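Local coordinates for protein translation initiation factor eIF-2B (Pyrococcus horikoshii, PDB 1VB5) that probably catalyses the exchange of GDP for GTP on initiation factor 2, as a member of the eIF-2B alpha/beta/delta subunit family, at residues L51-E54 with V55-N59; L106-D109 with G110-I113; F88-R91 with M92-K96; V194-K197 with A198-L202. All coordinates share one frame; numbering follows the deposited sequence.

Contact 1: L51-E54 with V55-N59; sequences LREE and VVKVN
Lys57 reaches back along the helix surface to two glutamates, Glu54 one turn earlier and Glu53 four residues before it. Its chain is extended beyond CG, and CG lies beside the backbone N (chi1 -72°). This lays the aliphatic part over the carbonyl of Glu53, with Lys57 CG 3.2 Å from Glu53 O. The two glutamates meet the amine differently. Glu54 is bent at chi2 (-54°), which turns its carboxylate toward the C-terminal end of the helix. Lys57 NZ comes to Glu54 OE2 on the syn side, somewhat out of the carboxylate plane, at 3.3 Å. Glu53 is extended beyond CG, and it crosses the lysine at a slant. Its CG packs on Lys57 CE at 3.5 Å, while the salt bridge from Glu53 OE1 to Lys57 NZ is long, at 3.9 Å. The amine therefore sits between two carboxylates and is held more closely by Glu54. Below these side chains the backbone bond from Lys57 N to Glu53 O is 3.0 Å long.

Another face of the helix is apolar. Leu51 places CD1 against Val55 CG2. Phe32 of helix 21-38 touches both residues, and Leu65 and Leu68 of helix 63-71 cover Val55 as well. The bonds from Val56 N to Arg52 O and from Val58 N to Glu54 O are weak. Arg52 turns its guanidinium away, to Ile72 O. The arrangement is typical of an amphipathic helix in a helical bundle, with an i to i+3 and i to i+4 salt-bridge network on its polar side.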
# COMPACT_ATOMS: atom_id res chain seq x y z
N LEU B 51 -18.55 19.30 25.33
CA LEU B 51 -17.30 19.40 24.59
C LEU B 51 -16.51 18.10 24.72
O LEU B 51 -15.83 17.68 23.78
CB LEU B 51 -16.46 20.58 25.11
CG LEU B 51 -15.17 20.84 24.31
CD1 LEU B 51 -15.51 20.99 22.83
CD2 LEU B 51 -14.49 22.10 24.83
N ARG B 52 -16.61 17.45 25.88
CA ARG B 52 -15.93 16.18 26.10
C ARG B 52 -16.34 15.21 24.99
O ARG B 52 -15.50 14.51 24.41
CB ARG B 52 -16.35 15.57 27.44
CG ARG B 52 -15.44 15.88 28.61
CD ARG B 52 -15.90 15.10 29.83
NE ARG B 52 -14.94 15.20 30.93
CZ ARG B 52 -15.07 14.55 32.09
NH1 ARG B 52 -16.11 13.75 32.30
NH2 ARG B 52 -14.15 14.70 33.03
N GLU B 53 -17.63 15.19 24.69
CA GLU B 53 -18.19 14.32 23.68
C GLU B 53 -17.83 14.73 22.26
O GLU B 53 -17.43 13.90 21.45
CB GLU B 53 -19.70 14.25 23.85
CG GLU B 53 -20.37 13.14 23.07
CD GLU B 53 -21.73 12.79 23.63
OE1 GLU B 53 -22.42 11.93 23.04
OE2 GLU B 53 -22.11 13.37 24.67
N GLU B 54 -17.98 16.02 21.95
CA GLU B 54 -17.67 16.52 20.62
C GLU B 54 -16.20 16.35 20.25
O GLU B 54 -15.87 16.05 19.10
CB GLU B 54 -18.05 18.00 20.50
CG GLU B 54 -19.53 18.27 20.70
CD GLU B 54 -20.40 17.44 19.78
OE1 GLU B 54 -20.23 17.54 18.55
OE2 GLU B 54 -21.26 16.69 20.29
N VAL B 55 -15.32 16.54 21.22
CA VAL B 55 -13.88 16.41 20.99
C VAL B 55 -13.52 14.97 20.61
O VAL B 55 -12.72 14.75 19.71
CB VAL B 55 -13.08 16.81 22.25
CG1 VAL B 55 -11.60 16.55 22.03
CG2 VAL B 55 -13.30 18.28 22.55
N VAL B 56 -14.12 14.01 21.30
CA VAL B 56 -13.87 12.61 21.02
C VAL B 56 -14.47 12.20 19.67
O VAL B 56 -13.91 11.35 18.97
CB VAL B 56 -14.46 11.71 22.14
CG1 VAL B 56 -14.44 10.25 21.73
CG2 VAL B 56 -13.65 11.89 23.42
N LYS B 57 -15.59 12.82 19.29
CA LYS B 57 -16.25 12.53 18.02
C LYS B 57 -15.42 12.96 16.82
O LYS B 57 -15.59 12.44 15.72
CB LYS B 57 -17.62 13.20 17.94
CG LYS B 57 -18.69 12.58 18.83
CD LYS B 57 -20.01 13.32 18.66
CE LYS B 57 -21.06 12.83 19.64
NZ LYS B 57 -22.30 13.66 19.58
N VAL B 58 -14.53 13.93 17.02
CA VAL B 58 -13.69 14.41 15.93
C VAL B 58 -12.99 13.23 15.26
O VAL B 58 -12.94 13.15 14.03
CB VAL B 58 -12.64 15.41 16.45
CG1 VAL B 58 -11.68 15.80 15.33
CG2 VAL B 58 -13.33 16.64 17.00
N ASN B 59 -12.45 12.33 16.07
CA ASN B 59 -11.77 11.14 15.55
C ASN B 59 -11.71 10.08 16.64
O ASN B 59 -10.78 10.06 17.45
CB ASN B 59 -10.36 11.47 15.08
CG ASN B 59 -9.71 10.32 14.33
OD1 ASN B 59 -9.87 9.15 14.72
ND2 ASN B 59 -8.97 10.62 13.27

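Contact 2: L106-D109 with G110-I113; sequences LIDD and GDVI
Asp111 folds its side chain back over the turn and meets the backbone of Asp108. Its CB lies 3.2 Å from Asp108 O. The next atom, Asp111 CG, is 3.5 Å from that same oxygen. Asp111 chi1 (-97°) is off the staggered positions, which goes with the carboxylate turning back to Asp108 N. At the tip the two carboxylate oxygens part. Asp111 OD2 accepts from Asp108 N at 2.8 Å in a fairly straight bond (163°), and the N-H comes from above the carboxylate plane. Asp111 OD1 is held by Ser179 OG instead. With a bond on each oxygen, the rotation of the carboxylate is well defined.

The backbone answers in the other direction. Asp111 N donates to Asp108 O at 3.0 Å and closes a type II beta turn from Asp108 to Asp111. Gly110 takes the third position with a positive phi (99°), where a side chain would be jammed against the preceding carbonyl oxygen.

Beside the turn, Ile107 CD1 packs on Ile113 CD1 at 3.6 Å, the two side chains crossing at about a right angle. The turn joins the end of helix 78-106 to strand 111-115, an inner strand of the mainly parallel sheet. Strands 136-141 and 180-183 flank that strand, and helix 120-131 covers Ile107.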
# COMPACT_ATOMS: atom_id res chain seq x y z
N LEU B 106 17.67 4.64 20.69
CA LEU B 106 17.44 3.35 20.05
C LEU B 106 18.13 3.27 18.68
O LEU B 106 18.72 2.25 18.33
CB LEU B 106 15.94 3.14 19.87
CG LEU B 106 15.38 1.88 19.23
CD1 LEU B 106 15.78 0.65 20.04
CD2 LEU B 106 13.86 2.00 19.16
N ILE B 107 18.05 4.36 17.92
CA ILE B 107 18.65 4.42 16.59
C ILE B 107 20.17 4.20 16.64
O ILE B 107 20.83 4.59 17.60
CB ILE B 107 18.32 5.79 15.93
CG1 ILE B 107 16.81 5.90 15.72
CG2 ILE B 107 19.05 5.92 14.60
CD1 ILE B 107 16.33 7.24 15.20
N ASP B 108 20.71 3.57 15.60
CA ASP B 108 22.14 3.30 15.53
C ASP B 108 22.75 3.81 14.22
O ASP B 108 22.04 4.01 13.23
CB ASP B 108 22.41 1.80 15.63
CG ASP B 108 22.05 1.23 16.98
OD1 ASP B 108 22.07 -0.02 17.11
OD2 ASP B 108 21.76 2.01 17.91
N ASP B 109 24.06 4.00 14.22
CA ASP B 109 24.79 4.45 13.04
C ASP B 109 24.64 3.45 11.93
O ASP B 109 24.73 2.24 12.16
CB ASP B 109 26.28 4.62 13.36
CG ASP B 109 26.61 6.00 13.88
OD1 ASP B 109 26.35 6.98 13.16
OD2 ASP B 109 27.11 6.10 15.02
N GLY B 110 24.23 4.04 10.94
CA GLY B 110 24.18 3.14 9.81
C GLY B 110 22.78 2.59 9.54
O GLY B 110 22.56 1.85 8.58
N ASP B 111 21.83 2.95 10.40
CA ASP B 111 20.45 2.48 10.24
C ASP B 111 19.77 3.02 8.99
O ASP B 111 20.11 4.10 8.48
CB ASP B 111 19.58 2.93 11.43
CG ASP B 111 19.42 1.86 12.50
OD1 ASP B 111 19.47 0.65 12.19
OD2 ASP B 111 19.21 2.24 13.67
N VAL B 112 18.81 2.26 8.49
CA VAL B 112 17.99 2.67 7.36
C VAL B 112 16.60 2.51 7.97
O VAL B 112 16.13 1.39 8.18
CB VAL B 112 18.14 1.76 6.14
CG1 VAL B 112 17.09 2.14 5.09
CG2 VAL B 112 19.54 1.91 5.55
N ILE B 113 16.04 3.59 8.39
CA ILE B 113 14.74 3.62 9.05
C ILE B 113 13.58 3.73 8.06
O ILE B 113 13.55 4.62 7.22
CB ILE B 113 14.65 4.81 10.03
CG1 ILE B 113 15.85 4.80 10.98
CG2 ILE B 113 13.34 4.74 10.81
CD1 ILE B 113 15.99 6.08 11.79

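Contact 3: F88-R91 with M92-K96; sequences FLRR and MEEAK
A Met-aromatic contact and an i to i+4 salt bridge mark two sides of the long helix 78-106. Met92 carries the first. Its SD lies 4.6 Å from the centroid of the Phe88 ring and approaches it obliquely, 67° off the ring normal. The closest ring atom is Phe88 CE2, 3.4 Å from Met92 SD. Met92 CG also lies against this part of the ring. Phe88 CG is anti to the Phe88 backbone N (chi1 -169°), which swings the ring toward the next turn. A bend about the CG-SD bond (chi3) brings Met92 CE beside Leu89 CD2. At 3.4 Å the two methyl carbons are pressed closely together. The Leu89 and Met92 chains run in the same direction.

This apolar side faces a helical bundle. Ala25 and Lys26 of helix 21-38 touch Met92, while Leu68 and Phe71 of helix 63-71 pack on Phe88. On the exposed side, Arg90 and Glu94 run alongside each other. The arginine is bent at chi3 (63°), which turns the guanidinium back toward the carboxylate. Arg90 NH1 meets Glu94 OE1 at 2.9 Å, at the edge of the guanidinium and near its plane. The hydrogen bond within this salt bridge is weak, since its N-H is poorly aimed. Arg91 turns instead to Glu87. Underneath, regular helical bonds continue, among them Met92 N to Phe88 O at 2.9 Å and Ala95 N to Arg91 O at 2.7 Å.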
# COMPACT_ATOMS: atom_id res chain seq x y z
N PHE B 88 -2.32 19.91 30.38
CA PHE B 88 -2.34 18.81 29.41
C PHE B 88 -1.34 19.16 28.31
O PHE B 88 -0.50 18.34 27.93
CB PHE B 88 -3.74 18.65 28.80
CG PHE B 88 -3.90 17.38 28.00
CD1 PHE B 88 -4.25 16.19 28.63
CD2 PHE B 88 -3.66 17.36 26.63
CE1 PHE B 88 -4.36 15.00 27.90
CE2 PHE B 88 -3.77 16.18 25.89
CZ PHE B 88 -4.11 15.00 26.53
N LEU B 89 -1.41 20.40 27.83
CA LEU B 89 -0.50 20.86 26.79
C LEU B 89 0.95 20.77 27.25
O LEU B 89 1.83 20.34 26.49
CB LEU B 89 -0.84 22.30 26.39
CG LEU B 89 -2.16 22.48 25.63
CD1 LEU B 89 -2.42 23.96 25.35
CD2 LEU B 89 -2.09 21.71 24.32
N ARG B 90 1.21 21.16 28.49
CA ARG B 90 2.56 21.11 29.02
C ARG B 90 3.04 19.66 29.09
O ARG B 90 4.20 19.37 28.81
CB ARG B 90 2.62 21.72 30.42
CG ARG B 90 4.03 21.90 30.96
CD ARG B 90 4.00 22.27 32.44
NE ARG B 90 3.41 21.21 33.25
CZ ARG B 90 3.93 19.99 33.38
NH1 ARG B 90 5.06 19.67 32.75
NH2 ARG B 90 3.31 19.08 34.12
N ARG B 91 2.15 18.75 29.47
CA ARG B 91 2.50 17.34 29.56
C ARG B 91 2.78 16.73 28.19
O ARG B 91 3.71 15.94 28.04
CB ARG B 91 1.41 16.54 30.27
CG ARG B 91 1.28 16.85 31.76
CD ARG B 91 0.35 15.86 32.45
NE ARG B 91 0.16 16.17 33.86
CZ ARG B 91 -0.46 15.37 34.73
NH1 ARG B 91 -0.95 14.21 34.33
NH2 ARG B 91 -0.59 15.74 36.00
N MET B 92 1.99 17.10 27.18
CA MET B 92 2.20 16.58 25.83
C MET B 92 3.59 16.94 25.35
O MET B 92 4.34 16.09 24.89
CB MET B 92 1.18 17.15 24.84
CG MET B 92 -0.26 16.77 25.09
SD MET B 92 -1.33 17.16 23.68
CE MET B 92 -0.75 18.76 23.20
N GLU B 93 3.93 18.23 25.46
CA GLU B 93 5.24 18.72 25.03
C GLU B 93 6.38 18.01 25.76
O GLU B 93 7.36 17.60 25.14
CB GLU B 93 5.33 20.23 25.27
CG GLU B 93 6.52 20.91 24.61
CD GLU B 93 7.81 20.81 25.42
OE1 GLU B 93 8.89 21.10 24.85
OE2 GLU B 93 7.75 20.46 26.62
N GLU B 94 6.23 17.85 27.07
CA GLU B 94 7.26 17.18 27.86
C GLU B 94 7.36 15.72 27.46
O GLU B 94 8.45 15.16 27.34
CB GLU B 94 6.92 17.29 29.35
CG GLU B 94 7.97 16.71 30.28
CD GLU B 94 7.60 16.86 31.75
OE1 GLU B 94 7.34 18.01 32.19
OE2 GLU B 94 7.58 15.84 32.46
N ALA B 95 6.20 15.10 27.24
CA ALA B 95 6.15 13.69 26.85
C ALA B 95 6.87 13.48 25.52
O ALA B 95 7.72 12.60 25.40
CB ALA B 95 4.70 13.23 26.75
N LYS B 96 6.53 14.30 24.52
CA LYS B 96 7.15 14.19 23.21
C LYS B 96 8.67 14.34 23.28
O LYS B 96 9.40 13.57 22.66
CB LYS B 96 6.57 15.23 22.24
CG LYS B 96 7.08 15.09 20.80
CD LYS B 96 6.48 16.15 19.87
CE LYS B 96 4.97 15.97 19.73
NZ LYS B 96 4.33 17.04 18.89

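Contact 4: V194-K197 with A198-L202; sequences VVNK and AGTYL
Thr200 OG1 is gripped from two sides by Asn196 and Lys197, at a type II beta turn that leads from strand 194-197 into helix 200-209. This is the tight part. The hydroxyl donates to Lys197 O at 2.7 Å, in the carbonyl plane and on a lone pair. It accepts from Asn196 ND2 at 2.8 Å, with OG1 tilted slightly from the amide plane. Lys197 O takes a second bond from Thr200 N at 3.1 Å, which closes the turn. The threonine places OG1 beside its own backbone N (chi1 -56°), and both donors can thus share one carbonyl. Gly199, at the N-cap position, has a positive phi (113°) that would jam a side chain against the preceding carbonyl oxygen.

On the other side the segments are joined through water, though all is buried. The Lys197 chain is bent at chi2 and chi4. Its amine forms a salt bridge with Glu148 and a hydrogen bond with Ser144 O. Ala198 packs on Gln170 of the second subunit, so the turn lies at the dimer contact. Ala198 O also bonds His116 NE2. A water accepts from Lys197 NZ at 2.8 Å and probably donates to Ala198 O, 3.0 Å from it.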
# COMPACT_ATOMS: atom_id res chain seq x y z
N VAL B 194 -2.10 -1.86 18.14
CA VAL B 194 -1.79 -0.50 17.70
C VAL B 194 -2.68 -0.03 16.57
O VAL B 194 -2.76 -0.66 15.51
CB VAL B 194 -0.32 -0.40 17.24
CG1 VAL B 194 0.00 1.04 16.83
CG2 VAL B 194 0.61 -0.87 18.34
N VAL B 195 -3.36 1.09 16.80
CA VAL B 195 -4.23 1.68 15.79
C VAL B 195 -3.41 2.79 15.14
O VAL B 195 -2.87 3.67 15.82
CB VAL B 195 -5.49 2.30 16.41
CG1 VAL B 195 -6.35 2.91 15.32
CG2 VAL B 195 -6.26 1.24 17.18
N ASN B 196 -3.29 2.74 13.82
CA ASN B 196 -2.51 3.74 13.11
C ASN B 196 -2.98 3.82 11.67
O ASN B 196 -3.84 3.05 11.25
CB ASN B 196 -1.02 3.36 13.18
CG ASN B 196 -0.11 4.53 12.83
OD1 ASN B 196 -0.25 5.62 13.38
ND2 ASN B 196 0.83 4.30 11.92
N LYS B 197 -2.42 4.76 10.92
CA LYS B 197 -2.77 4.96 9.52
C LYS B 197 -2.88 3.61 8.78
O LYS B 197 -2.03 2.73 8.95
CB LYS B 197 -1.73 5.84 8.84
CG LYS B 197 -2.04 6.17 7.38
CD LYS B 197 -3.25 7.09 7.27
CE LYS B 197 -3.78 7.15 5.83
NZ LYS B 197 -2.70 7.51 4.86
N ALA B 198 -3.92 3.47 7.97
CA ALA B 198 -4.14 2.26 7.20
C ALA B 198 -2.87 1.91 6.43
O ALA B 198 -2.27 2.77 5.78
CB ALA B 198 -5.29 2.47 6.23
N GLY B 199 -2.46 0.65 6.52
CA GLY B 199 -1.25 0.23 5.83
C GLY B 199 -0.14 -0.16 6.80
O GLY B 199 0.77 -0.92 6.43
N THR B 200 -0.20 0.35 8.03
CA THR B 200 0.81 0.06 9.04
C THR B 200 0.88 -1.44 9.29
O THR B 200 1.96 -2.00 9.48
CB THR B 200 0.49 0.78 10.38
OG1 THR B 200 0.35 2.19 10.15
CG2 THR B 200 1.60 0.54 11.39
N TYR B 201 -0.28 -2.08 9.29
CA TYR B 201 -0.38 -3.52 9.50
C TYR B 201 0.45 -4.25 8.44
O TYR B 201 1.21 -5.17 8.75
CB TYR B 201 -1.86 -3.94 9.42
CG TYR B 201 -2.12 -5.43 9.42
CD1 TYR B 201 -1.68 -6.25 10.47
CD2 TYR B 201 -2.85 -6.03 8.38
CE1 TYR B 201 -1.96 -7.62 10.49
CE2 TYR B 201 -3.13 -7.40 8.39
CZ TYR B 201 -2.69 -8.19 9.44
OH TYR B 201 -2.99 -9.53 9.46
N LEU B 202 0.31 -3.84 7.18
CA LEU B 202 1.06 -4.47 6.09
C LEU B 202 2.55 -4.27 6.29
O LEU B 202 3.35 -5.17 6.03
CB LEU B 202 0.63 -3.89 4.74
CG LEU B 202 -0.87 -3.97 4.44
CD1 LEU B 202 -1.17 -3.33 3.09
CD2 LEU B 202 -1.31 -5.42 4.48
O HOH W 1 -1.94 5.06 3.85

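How the contacts relate
The four contacts follow the chain in the order 1, 3, 2, 4, and none touches another. Contacts 1 and 3 belong to the helical part. Their centres are 20 Å apart, and helices 21-38 and 63-71 pack against both. Helix 78-106 carries contact 3 and ends at contact 2, about 26 Å away between centres, where the chain enters the central sheet. Contact 4 lies 22 Å from contact 2 between centres, on the small antiparallel sheet, and it is the one that meets the second subunit. Contacts 1 and 2 lie on opposite sides of the chain's centre, 38 Å apart between centres. Contacts 3 and 4 also lie on opposite sides, 24 Å apart between centres.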